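Local structure of alcohol dehydrogenase (Thermus thermophilus, 2EIH) at residues A[109-113]-A[114-118]; A[224-227]-A[228-232]; A[246-249]-A[250-254]. The protein binds zinc and probably works as a nicotinamide-dependent oxidoreductase of the medium-chain alcohol dehydrogenase family, interconverting alcohols and carbonyl compounds. All coordinates share one frame; numbering follows the deposited sequence.

Contact 1 of 3, residues A[109-113]-A[114-118]; sequences RYQIL and GEHRH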
ATOM      1  N   ARG A 109     -16.101 -16.649 -12.368  1.00 42.95           N
ATOM      2  CA  ARG A 109     -17.382 -17.346 -12.178  1.00 42.90           C
ATOM      3  C   ARG A 109     -18.210 -16.727 -11.044  1.00 41.47           C
ATOM      4  O   ARG A 109     -19.182 -17.321 -10.574  1.00 40.37           O
ATOM      5  CB  ARG A 109     -17.140 -18.830 -11.863  1.00 45.62           C
ATOM      6  CG  ARG A 109     -16.559 -19.650 -13.015  1.00 50.14           C
ATOM      7  CD  ARG A 109     -17.603 -19.873 -14.112  1.00 54.26           C
ATOM      8  NE  ARG A 109     -17.057 -20.492 -15.325  1.00 59.39           N
ATOM      9  CZ  ARG A 109     -16.304 -19.860 -16.226  1.00 60.55           C
ATOM     10  NH1 ARG A 109     -15.853 -20.511 -17.293  1.00 61.28           N
ATOM     11  NH2 ARG A 109     -16.003 -18.575 -16.067  1.00 59.33           N
ATOM     12  N   TYR A 110     -17.811 -15.535 -10.612  1.00 39.52           N
ATOM     13  CA  TYR A 110     -18.483 -14.833  -9.535  1.00 37.24           C
ATOM     14  C   TYR A 110     -19.965 -14.664  -9.786  1.00 38.36           C
ATOM     15  O   TYR A 110     -20.384 -14.312 -10.888  1.00 38.11           O
ATOM     16  CB  TYR A 110     -17.859 -13.459  -9.332  1.00 35.69           C
ATOM     17  CG  TYR A 110     -18.390 -12.728  -8.124  1.00 34.69           C
ATOM     18  CD1 TYR A 110     -18.948 -11.458  -8.249  1.00 34.73           C
ATOM     19  CD2 TYR A 110     -18.298 -13.290  -6.854  1.00 32.31           C
ATOM     20  CE1 TYR A 110     -19.401 -10.757  -7.140  1.00 34.72           C
ATOM     21  CE2 TYR A 110     -18.741 -12.608  -5.732  1.00 33.76           C
ATOM     22  CZ  TYR A 110     -19.290 -11.334  -5.878  1.00 35.74           C
ATOM     23  OH  TYR A 110     -19.695 -10.626  -4.764  1.00 35.37           O
ATOM     24  N   GLN A 111     -20.755 -14.907  -8.749  1.00 38.57           N
ATOM     25  CA  GLN A 111     -22.196 -14.779  -8.850  1.00 39.65           C
ATOM     26  C   GLN A 111     -22.829 -14.318  -7.553  1.00 39.72           C
ATOM     27  O   GLN A 111     -22.489 -14.789  -6.461  1.00 38.82           O
ATOM     28  CB  GLN A 111     -22.805 -16.108  -9.242  1.00 42.05           C
ATOM     29  CG  GLN A 111     -22.984 -16.266 -10.711  1.00 48.13           C
ATOM     30  CD  GLN A 111     -23.615 -17.594 -11.042  1.00 52.16           C
ATOM     31  OE1 GLN A 111     -24.515 -18.058 -10.329  1.00 53.55           O
ATOM     32  NE2 GLN A 111     -23.160 -18.217 -12.131  1.00 53.59           N
ATOM     33  N   ILE A 112     -23.761 -13.391  -7.678  1.00 38.89           N
ATOM     34  CA  ILE A 112     -24.449 -12.890  -6.508  1.00 38.75           C
ATOM     35  C   ILE A 112     -25.716 -13.717  -6.342  1.00 38.55           C
ATOM     36  O   ILE A 112     -26.452 -13.928  -7.306  1.00 39.90           O
ATOM     37  CB  ILE A 112     -24.822 -11.411  -6.677  1.00 38.30           C
ATOM     38  CG1 ILE A 112     -23.605 -10.628  -7.195  1.00 37.89           C
ATOM     39  CG2 ILE A 112     -25.280 -10.844  -5.349  1.00 37.44           C
ATOM     40  CD1 ILE A 112     -23.866  -9.156  -7.424  1.00 36.48           C
ATOM     41  N   LEU A 113     -25.952 -14.211  -5.129  1.00 37.38           N
ATOM     42  CA  LEU A 113     -27.142 -15.006  -4.849  1.00 34.76           C
ATOM     43  C   LEU A 113     -28.370 -14.297  -5.424  1.00 34.24           C
ATOM     44  O   LEU A 113     -28.514 -13.079  -5.292  1.00 32.74           O
ATOM     45  CB  LEU A 113     -27.307 -15.192  -3.334  1.00 33.80           C
ATOM     46  CG  LEU A 113     -28.523 -15.982  -2.840  1.00 32.10           C
ATOM     47  CD1 LEU A 113     -28.508 -17.360  -3.456  1.00 32.50           C
ATOM     48  CD2 LEU A 113     -28.510 -16.077  -1.329  1.00 30.41           C
ATOM     49  N   GLY A 114     -29.238 -15.057  -6.083  1.00 34.74           N
ATOM     50  CA  GLY A 114     -30.445 -14.483  -6.664  1.00 35.64           C
ATOM     51  C   GLY A 114     -30.274 -13.902  -8.060  1.00 36.90           C
ATOM     52  O   GLY A 114     -31.248 -13.573  -8.741  1.00 34.68           O
ATOM     53  N   GLU A 115     -29.029 -13.776  -8.493  1.00 39.99           N
ATOM     54  CA  GLU A 115     -28.751 -13.234  -9.811  1.00 43.69           C
ATOM     55  C   GLU A 115     -28.833 -14.322 -10.881  1.00 45.34           C
ATOM     56  O   GLU A 115     -29.279 -14.074 -12.001  1.00 46.99           O
ATOM     57  CB  GLU A 115     -27.365 -12.598  -9.832  1.00 45.45           C
ATOM     58  CG  GLU A 115     -27.029 -11.898 -11.128  1.00 47.94           C
ATOM     59  CD  GLU A 115     -25.584 -11.471 -11.188  1.00 49.36           C
ATOM     60  OE1 GLU A 115     -25.200 -10.840 -12.194  1.00 53.58           O
ATOM     61  OE2 GLU A 115     -24.828 -11.775 -10.239  1.00 49.07           O
ATOM     62  N   HIS A 116     -28.410 -15.531 -10.530  1.00 45.97           N
ATOM     63  CA  HIS A 116     -28.432 -16.641 -11.470  1.00 47.17           C
ATOM     64  C   HIS A 116     -29.027 -17.885 -10.846  1.00 47.04           C
ATOM     65  O   HIS A 116     -29.574 -18.740 -11.545  1.00 48.15           O
ATOM     66  CB  HIS A 116     -27.017 -16.935 -11.950  1.00 49.26           C
ATOM     67  CG  HIS A 116     -26.423 -15.830 -12.759  1.00 52.71           C
ATOM     68  ND1 HIS A 116     -26.899 -15.489 -14.007  1.00 53.80           N
ATOM     69  CD2 HIS A 116     -25.425 -14.955 -12.486  1.00 54.53           C
ATOM     70  CE1 HIS A 116     -26.220 -14.453 -14.468  1.00 55.09           C
ATOM     71  NE2 HIS A 116     -25.321 -14.110 -13.564  1.00 55.24           N
ATOM     72  N   ARG A 117     -28.911 -17.975  -9.527  1.00 46.09           N
ATOM     73  CA  ARG A 117     -29.433 -19.100  -8.766  1.00 44.75           C
ATOM     74  C   ARG A 117     -30.532 -18.597  -7.835  1.00 42.69           C
ATOM     75  O   ARG A 117     -30.525 -17.434  -7.452  1.00 41.58           O
ATOM     76  CB  ARG A 117     -28.314 -19.740  -7.946  1.00 47.21           C
ATOM     77  CG  ARG A 117     -28.748 -21.036  -7.301  1.00 54.70           C
ATOM     78  CD  ARG A 117     -27.627 -21.686  -6.513  1.00 58.79           C
ATOM     79  NE  ARG A 117     -27.321 -20.971  -5.273  1.00 60.92           N
ATOM     80  CZ  ARG A 117     -28.145 -20.861  -4.234  1.00 60.70           C
ATOM     81  NH1 ARG A 117     -27.760 -20.190  -3.159  1.00 63.61           N
ATOM     82  NH2 ARG A 117     -29.346 -21.419  -4.261  1.00 59.31           N
ATOM     83  N   HIS A 118     -31.475 -19.468  -7.481  1.00 40.56           N
ATOM     84  CA  HIS A 118     -32.570 -19.088  -6.595  1.00 38.07           C
ATOM     85  C   HIS A 118     -32.085 -18.343  -5.358  1.00 35.74           C
ATOM     86  O   HIS A 118     -31.201 -18.816  -4.638  1.00 36.00           O
ATOM     87  CB  HIS A 118     -33.363 -20.316  -6.147  1.00 39.10           C
ATOM     88  CG  HIS A 118     -34.306 -20.843  -7.180  1.00 40.84           C
ATOM     89  ND1 HIS A 118     -35.278 -21.780  -6.890  1.00 41.59           N
ATOM     90  CD2 HIS A 118     -34.429 -20.576  -8.503  1.00 40.75           C
ATOM     91  CE1 HIS A 118     -35.955 -22.063  -7.985  1.00 40.90           C
ATOM     92  NE2 HIS A 118     -35.459 -21.346  -8.981  1.00 41.26           N
TER
HETATM   93  O   HOH W   1     -26.520 -16.639  -8.450  1.00 40.61           O
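I112 and E115 close a type II beta turn with L113 and G114 at its corner. E115 N donates to I112 O at 2.8 Å. L113 has the extended angles expected of the second residue. G114 has positive phi (86°), and a side chain here would jam against the L113 carbonyl, so the position calls for glycine. Q111 of the short strand 111-112, and L113 just after it, make backbone hydrogen bonds to L91 and P89 of strand 84-91.

The E115 side chain adds a second bond to the turn. Its CG is anti to the backbone N (chi1 -175°) and the chain stays extended, which carries OE2 back to I112. I112 N meets E115 OE2 at 3.2 Å, nearly along the C-O axis, and the N-H points almost straight at it. The same oxygen lies against I112 CG1 at 3.5 Å.

Q111 and H116 cross at about a right angle. The amide and imidazole planes are 59° apart. Q111 CG approaches H116 CD2 at 3.3 Å, and Q111 OE1 sits beside H116 CB. L113 CD1 lies next to the R117 guanidinium, but the modelled approach is so short that its detail is doubtful. L113 is buried against I87 and L91.

One water ties the turn together. It donates to Q111 OE1 (3.1 Å) and to I112 O (2.9 Å), and R117 N donates to it at 2.9 Å.

I112 O therefore accepts from both E115 N and the water, while I112 N is held by a carboxylate. G114 O takes a further bond from H59 NE2. This implies a turn held by polar bonds at the backbone N and O of I112, with L113 buried at its corner and the E115 charge probably stabilised by the I112 amide.

Contact 2 of 3, residues A[224-227]-A[228-232]; sequences PKEV and RRLTG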
ATOM      1  N   PRO A 224     -22.835  22.169  -6.086  1.00 56.56           N
ATOM      2  CA  PRO A 224     -21.412  21.831  -6.015  1.00 54.61           C
ATOM      3  C   PRO A 224     -20.644  22.939  -5.302  1.00 53.08           C
ATOM      4  O   PRO A 224     -19.648  22.687  -4.632  1.00 52.49           O
ATOM      5  CB  PRO A 224     -21.016  21.709  -7.485  1.00 54.58           C
ATOM      6  CG  PRO A 224     -22.285  21.249  -8.137  1.00 55.22           C
ATOM      7  CD  PRO A 224     -23.305  22.137  -7.482  1.00 55.90           C
ATOM      8  N   LYS A 225     -21.135  24.165  -5.452  1.00 52.47           N
ATOM      9  CA  LYS A 225     -20.521  25.339  -4.852  1.00 50.73           C
ATOM     10  C   LYS A 225     -20.625  25.315  -3.341  1.00 49.71           C
ATOM     11  O   LYS A 225     -19.760  25.845  -2.641  1.00 47.46           O
ATOM     12  CB  LYS A 225     -21.181  26.606  -5.389  1.00 53.08           C
ATOM     13  CG  LYS A 225     -20.931  26.841  -6.871  1.00 55.77           C
ATOM     14  CD  LYS A 225     -21.737  28.019  -7.402  1.00 57.64           C
ATOM     15  CE  LYS A 225     -21.327  28.370  -8.827  1.00 59.16           C
ATOM     16  NZ  LYS A 225     -19.892  28.791  -8.916  1.00 60.81           N
ATOM     17  N   GLU A 226     -21.689  24.706  -2.832  1.00 49.32           N
ATOM     18  CA  GLU A 226     -21.859  24.624  -1.392  1.00 50.58           C
ATOM     19  C   GLU A 226     -20.869  23.637  -0.790  1.00 50.15           C
ATOM     20  O   GLU A 226     -20.333  23.864   0.297  1.00 50.50           O
ATOM     21  CB  GLU A 226     -23.297  24.239  -1.034  1.00 51.42           C
ATOM     22  CG  GLU A 226     -24.162  25.448  -0.753  1.00 53.72           C
ATOM     23  CD  GLU A 226     -23.594  26.301   0.372  1.00 54.76           C
ATOM     24  OE1 GLU A 226     -23.580  25.831   1.530  1.00 55.93           O
ATOM     25  OE2 GLU A 226     -23.143  27.434   0.100  1.00 53.54           O
ATOM     26  N   VAL A 227     -20.617  22.544  -1.499  1.00 48.85           N
ATOM     27  CA  VAL A 227     -19.674  21.556  -1.006  1.00 49.10           C
ATOM     28  C   VAL A 227     -18.301  22.218  -0.931  1.00 48.57           C
ATOM     29  O   VAL A 227     -17.584  22.061   0.050  1.00 48.44           O
ATOM     30  CB  VAL A 227     -19.631  20.318  -1.930  1.00 49.11           C
ATOM     31  CG1 VAL A 227     -18.680  19.276  -1.373  1.00 48.25           C
ATOM     32  CG2 VAL A 227     -21.028  19.731  -2.061  1.00 49.17           C
ATOM     33  N   ARG A 228     -17.944  22.973  -1.963  1.00 48.94           N
ATOM     34  CA  ARG A 228     -16.662  23.663  -1.979  1.00 49.87           C
ATOM     35  C   ARG A 228     -16.593  24.618  -0.788  1.00 49.43           C
ATOM     36  O   ARG A 228     -15.611  24.634  -0.043  1.00 49.75           O
ATOM     37  CB  ARG A 228     -16.508  24.462  -3.274  1.00 52.82           C
ATOM     38  CG  ARG A 228     -16.735  23.661  -4.549  1.00 56.87           C
ATOM     39  CD  ARG A 228     -15.545  22.790  -4.902  1.00 60.38           C
ATOM     40  NE  ARG A 228     -14.365  23.587  -5.225  1.00 63.71           N
ATOM     41  CZ  ARG A 228     -13.280  23.101  -5.822  1.00 65.30           C
ATOM     42  NH1 ARG A 228     -12.251  23.900  -6.079  1.00 66.07           N
ATOM     43  NH2 ARG A 228     -13.225  21.822  -6.179  1.00 64.19           N
ATOM     44  N   ARG A 229     -17.645  25.414  -0.612  1.00 49.34           N
ATOM     45  CA  ARG A 229     -17.720  26.382   0.486  1.00 47.13           C
ATOM     46  C   ARG A 229     -17.617  25.689   1.844  1.00 45.80           C
ATOM     47  O   ARG A 229     -17.048  26.234   2.792  1.00 44.66           O
ATOM     48  CB  ARG A 229     -19.046  27.154   0.412  1.00 47.57           C
ATOM     49  CG  ARG A 229     -19.155  28.340   1.369  1.00 48.30           C
ATOM     50  CD  ARG A 229     -20.578  28.895   1.410  1.00 49.49           C
ATOM     51  NE  ARG A 229     -21.439  28.134   2.318  1.00 48.67           N
ATOM     52  CZ  ARG A 229     -21.247  28.070   3.633  1.00 50.17           C
ATOM     53  NH1 ARG A 229     -20.229  28.724   4.190  1.00 50.37           N
ATOM     54  NH2 ARG A 229     -22.066  27.354   4.391  1.00 48.74           N
ATOM     55  N   LEU A 230     -18.170  24.482   1.916  1.00 44.91           N
ATOM     56  CA  LEU A 230     -18.175  23.690   3.135  1.00 43.36           C
ATOM     57  C   LEU A 230     -16.864  22.967   3.450  1.00 43.02           C
ATOM     58  O   LEU A 230     -16.723  22.400   4.537  1.00 44.19           O
ATOM     59  CB  LEU A 230     -19.328  22.688   3.085  1.00 43.63           C
ATOM     60  CG  LEU A 230     -20.534  22.954   3.998  1.00 44.87           C
ATOM     61  CD1 LEU A 230     -20.681  24.440   4.276  1.00 46.07           C
ATOM     62  CD2 LEU A 230     -21.799  22.393   3.357  1.00 45.32           C
ATOM     63  N   THR A 231     -15.910  22.985   2.520  1.00 40.35           N
ATOM     64  CA  THR A 231     -14.615  22.340   2.736  1.00 38.56           C
ATOM     65  C   THR A 231     -13.456  23.300   2.485  1.00 39.89           C
ATOM     66  O   THR A 231     -12.511  22.970   1.765  1.00 40.88           O
ATOM     67  CB  THR A 231     -14.419  21.121   1.811  1.00 36.28           C
ATOM     68  OG1 THR A 231     -14.660  21.502   0.449  1.00 32.88           O
ATOM     69  CG2 THR A 231     -15.351  19.995   2.214  1.00 35.44           C
ATOM     70  N   GLY A 232     -13.535  24.487   3.074  1.00 40.39           N
ATOM     71  CA  GLY A 232     -12.477  25.469   2.915  1.00 39.57           C
ATOM     72  C   GLY A 232     -12.196  25.866   1.478  1.00 39.70           C
ATOM     73  O   GLY A 232     -11.100  26.318   1.155  1.00 39.25           O
TER
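R229 NE is shared by both carboxylate oxygens of E226, one helical turn earlier. Both bonds belong to a salt bridge: the shorter is to E226 OE2 at 2.9 Å, and the one to E226 OE1, at 3.2 Å, is weak. E226 OE2 is approached on its syn side and lies in the guanidinium plane of R229. The two flat groups are turned 30° from each other, and the side chains run side by side. E226 bends at chi2 (-58°) and R229 at chi3 (83°); these bends bring the carboxylate to the edge of the guanidinium. This is an i to i+3 ion pair along helix 223-230.

The helix backbone supplies the regular i to i+4 bonds. R228 N, R229 N and L230 N donate to P224 O, K225 O and E226 O. R228 CG also packs against P224 O at 3.1 Å. Near the end of the helix, T231 OG1 donates to V227 O at 3.0 Å. The same hydroxyl takes a weak bond from G235 N, so it links the last turn to the chain leading into strand 236-241.

The helix belongs to the Rossmann-type domain. V227 is buried against V216 of strand 214-217 and L171 of strand 169-172. L230 also touches strand 214-217, and its carbonyl accepts from R193. P224 and V227 face helix 248-254.

Contact 3 of 3, residues A[246-249]-A[250-254]; sequences LYFE and GVIKA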
ATOM      1  N   LEU A 246     -25.694  11.877 -14.065  1.00 82.11           N
ATOM      2  CA  LEU A 246     -26.721  12.896 -13.928  1.00 81.84           C
ATOM      3  C   LEU A 246     -26.174  14.083 -13.163  1.00 81.01           C
ATOM      4  O   LEU A 246     -26.299  15.227 -13.605  1.00 81.60           O
ATOM      5  CB  LEU A 246     -27.948  12.329 -13.215  1.00 83.09           C
ATOM      6  CG  LEU A 246     -29.080  13.325 -12.909  1.00 83.99           C
ATOM      7  CD1 LEU A 246     -29.426  14.155 -14.139  1.00 83.88           C
ATOM      8  CD2 LEU A 246     -30.293  12.550 -12.428  1.00 84.21           C
ATOM      9  N   TYR A 247     -25.564  13.814 -12.016  1.00 79.18           N
ATOM     10  CA  TYR A 247     -24.986  14.881 -11.214  1.00 76.95           C
ATOM     11  C   TYR A 247     -23.474  14.758 -11.274  1.00 74.22           C
ATOM     12  O   TYR A 247     -22.755  15.572 -10.705  1.00 73.26           O
ATOM     13  CB  TYR A 247     -25.439  14.775  -9.756  1.00 79.12           C
ATOM     14  CG  TYR A 247     -26.913  14.500  -9.566  1.00 81.33           C
ATOM     15  CD1 TYR A 247     -27.415  13.198  -9.653  1.00 82.22           C
ATOM     16  CD2 TYR A 247     -27.809  15.538  -9.293  1.00 82.41           C
ATOM     17  CE1 TYR A 247     -28.772  12.938  -9.468  1.00 82.57           C
ATOM     18  CE2 TYR A 247     -29.168  15.287  -9.110  1.00 82.65           C
ATOM     19  CZ  TYR A 247     -29.640  13.985  -9.198  1.00 82.91           C
ATOM     20  OH  TYR A 247     -30.980  13.729  -9.016  1.00 83.47           O
ATOM     21  N   PHE A 248     -23.001  13.737 -11.979  1.00 71.85           N
ATOM     22  CA  PHE A 248     -21.573  13.487 -12.086  1.00 69.65           C
ATOM     23  C   PHE A 248     -20.772  14.731 -12.419  1.00 66.75           C
ATOM     24  O   PHE A 248     -19.646  14.893 -11.960  1.00 66.35           O
ATOM     25  CB  PHE A 248     -21.296  12.410 -13.132  1.00 71.35           C
ATOM     26  CG  PHE A 248     -19.908  11.834 -13.051  1.00 72.40           C
ATOM     27  CD1 PHE A 248     -19.440  11.282 -11.860  1.00 72.77           C
ATOM     28  CD2 PHE A 248     -19.075  11.830 -14.164  1.00 72.89           C
ATOM     29  CE1 PHE A 248     -18.165  10.734 -11.780  1.00 73.25           C
ATOM     30  CE2 PHE A 248     -17.797  11.283 -14.095  1.00 73.03           C
ATOM     31  CZ  PHE A 248     -17.341  10.733 -12.900  1.00 73.45           C
ATOM     32  N   GLU A 249     -21.349  15.607 -13.227  1.00 63.62           N
ATOM     33  CA  GLU A 249     -20.658  16.828 -13.588  1.00 60.97           C
ATOM     34  C   GLU A 249     -20.526  17.691 -12.339  1.00 58.63           C
ATOM     35  O   GLU A 249     -19.521  18.378 -12.143  1.00 58.06           O
ATOM     36  CB  GLU A 249     -21.449  17.571 -14.652  1.00 62.19           C
ATOM     37  CG  GLU A 249     -20.743  18.787 -15.200  1.00 64.31           C
ATOM     38  CD  GLU A 249     -21.640  19.595 -16.104  1.00 65.72           C
ATOM     39  OE1 GLU A 249     -22.627  20.170 -15.589  1.00 65.26           O
ATOM     40  OE2 GLU A 249     -21.362  19.648 -17.323  1.00 65.30           O
ATOM     41  N   GLY A 250     -21.555  17.647 -11.497  1.00 56.48           N
ATOM     42  CA  GLY A 250     -21.549  18.419 -10.268  1.00 52.75           C
ATOM     43  C   GLY A 250     -20.577  17.834  -9.265  1.00 50.92           C
ATOM     44  O   GLY A 250     -19.929  18.562  -8.511  1.00 50.03           O
ATOM     45  N   VAL A 251     -20.481  16.507  -9.256  1.00 49.39           N
ATOM     46  CA  VAL A 251     -19.577  15.808  -8.352  1.00 47.35           C
ATOM     47  C   VAL A 251     -18.148  16.177  -8.713  1.00 47.45           C
ATOM     48  O   VAL A 251     -17.370  16.598  -7.858  1.00 47.06           O
ATOM     49  CB  VAL A 251     -19.733  14.288  -8.478  1.00 46.76           C
ATOM     50  CG1 VAL A 251     -18.729  13.590  -7.579  1.00 47.84           C
ATOM     51  CG2 VAL A 251     -21.147  13.882  -8.113  1.00 47.10           C
ATOM     52  N   ILE A 252     -17.812  16.016  -9.990  1.00 47.09           N
ATOM     53  CA  ILE A 252     -16.477  16.337 -10.475  1.00 47.23           C
ATOM     54  C   ILE A 252     -16.099  17.764 -10.109  1.00 46.84           C
ATOM     55  O   ILE A 252     -14.939  18.062  -9.818  1.00 45.82           O
ATOM     56  CB  ILE A 252     -16.395  16.182 -11.989  1.00 47.55           C
ATOM     57  CG1 ILE A 252     -16.537  14.709 -12.354  1.00 49.88           C
ATOM     58  CG2 ILE A 252     -15.073  16.743 -12.497  1.00 49.04           C
ATOM     59  CD1 ILE A 252     -16.396  14.438 -13.835  1.00 53.20           C
ATOM     60  N   LYS A 253     -17.099  18.634 -10.114  1.00 46.61           N
ATOM     61  CA  LYS A 253     -16.903  20.033  -9.790  1.00 46.67           C
ATOM     62  C   LYS A 253     -16.656  20.182  -8.284  1.00 46.14           C
ATOM     63  O   LYS A 253     -15.862  21.023  -7.839  1.00 45.57           O
ATOM     64  CB  LYS A 253     -18.147  20.830 -10.199  1.00 48.62           C
ATOM     65  CG  LYS A 253     -17.870  22.226 -10.762  1.00 51.96           C
ATOM     66  CD  LYS A 253     -17.427  22.180 -12.227  1.00 52.92           C
ATOM     67  CE  LYS A 253     -18.586  21.835 -13.161  1.00 55.75           C
ATOM     68  NZ  LYS A 253     -19.681  22.851 -13.097  1.00 56.20           N
ATOM     69  N   ALA A 254     -17.331  19.346  -7.502  1.00 44.87           N
ATOM     70  CA  ALA A 254     -17.219  19.381  -6.048  1.00 42.65           C
ATOM     71  C   ALA A 254     -16.006  18.637  -5.511  1.00 41.30           C
ATOM     72  O   ALA A 254     -15.677  18.734  -4.329  1.00 41.09           O
ATOM     73  CB  ALA A 254     -18.484  18.806  -5.426  1.00 42.68           C
TER
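F248 takes I252 on one face of its ring. F248 opens helix 248-254 of the Rossmann-type domain, a helix lying beside the parallel sheet; L246 and Y247 lie in the loop before it. I252 CG1 sits over the F248 ring centre, 4.1 Å from the centroid and 11° off the normal, a CH-pi contact. I252 CD1 continues over the same face toward F248 CE2, at 3.5 Å from it. The Y247 ring has L246 CG over one face, offset toward the rim, and also meets the ring of Y218.

The F248 and I252 side chains are one helical turn apart. I252 keeps CG1 beside its backbone N (chi1 -67°), and this turns the branch back over the ring. Beyond the pair, F248 touches L274 and I252 touches H278 and V279. A serine in place of F248 would probably leave I252 CG1 and CD1 without their aromatic partner and open a gap beside L274.

V251 is buried against V239 and D241 of strand 236-241. The helix bonds here run from V251 N to Y247 O, from I252 N to F248 O and from K253 N to E249 O. The I252 branch that covers the ring also packs against the backbone of the same residue, with I252 CG1 3.1 Å from F248 O.

In the fold
Contacts 2 and 3 are neighbours in the Rossmann-type domain, their centres 13 Å apart. Helices 223-230 and 248-254 touch through V227 CB and A254 CB at 4.0 Å and through P224 CB and G250 O at 3.5 Å. R228 NH2 also packs near K253 O, at 3.2 Å. Contact 1 lies in the GroES-like part of the chain, about 41 Å from contact 2 and 33 Å from contact 3 between centres, and touches neither. It is the contact near the metal: the Q111 side chain is about 10 Å from the zinc held by C93, C96, C99 and C107. Contacts 2 and 3 lie away from that site.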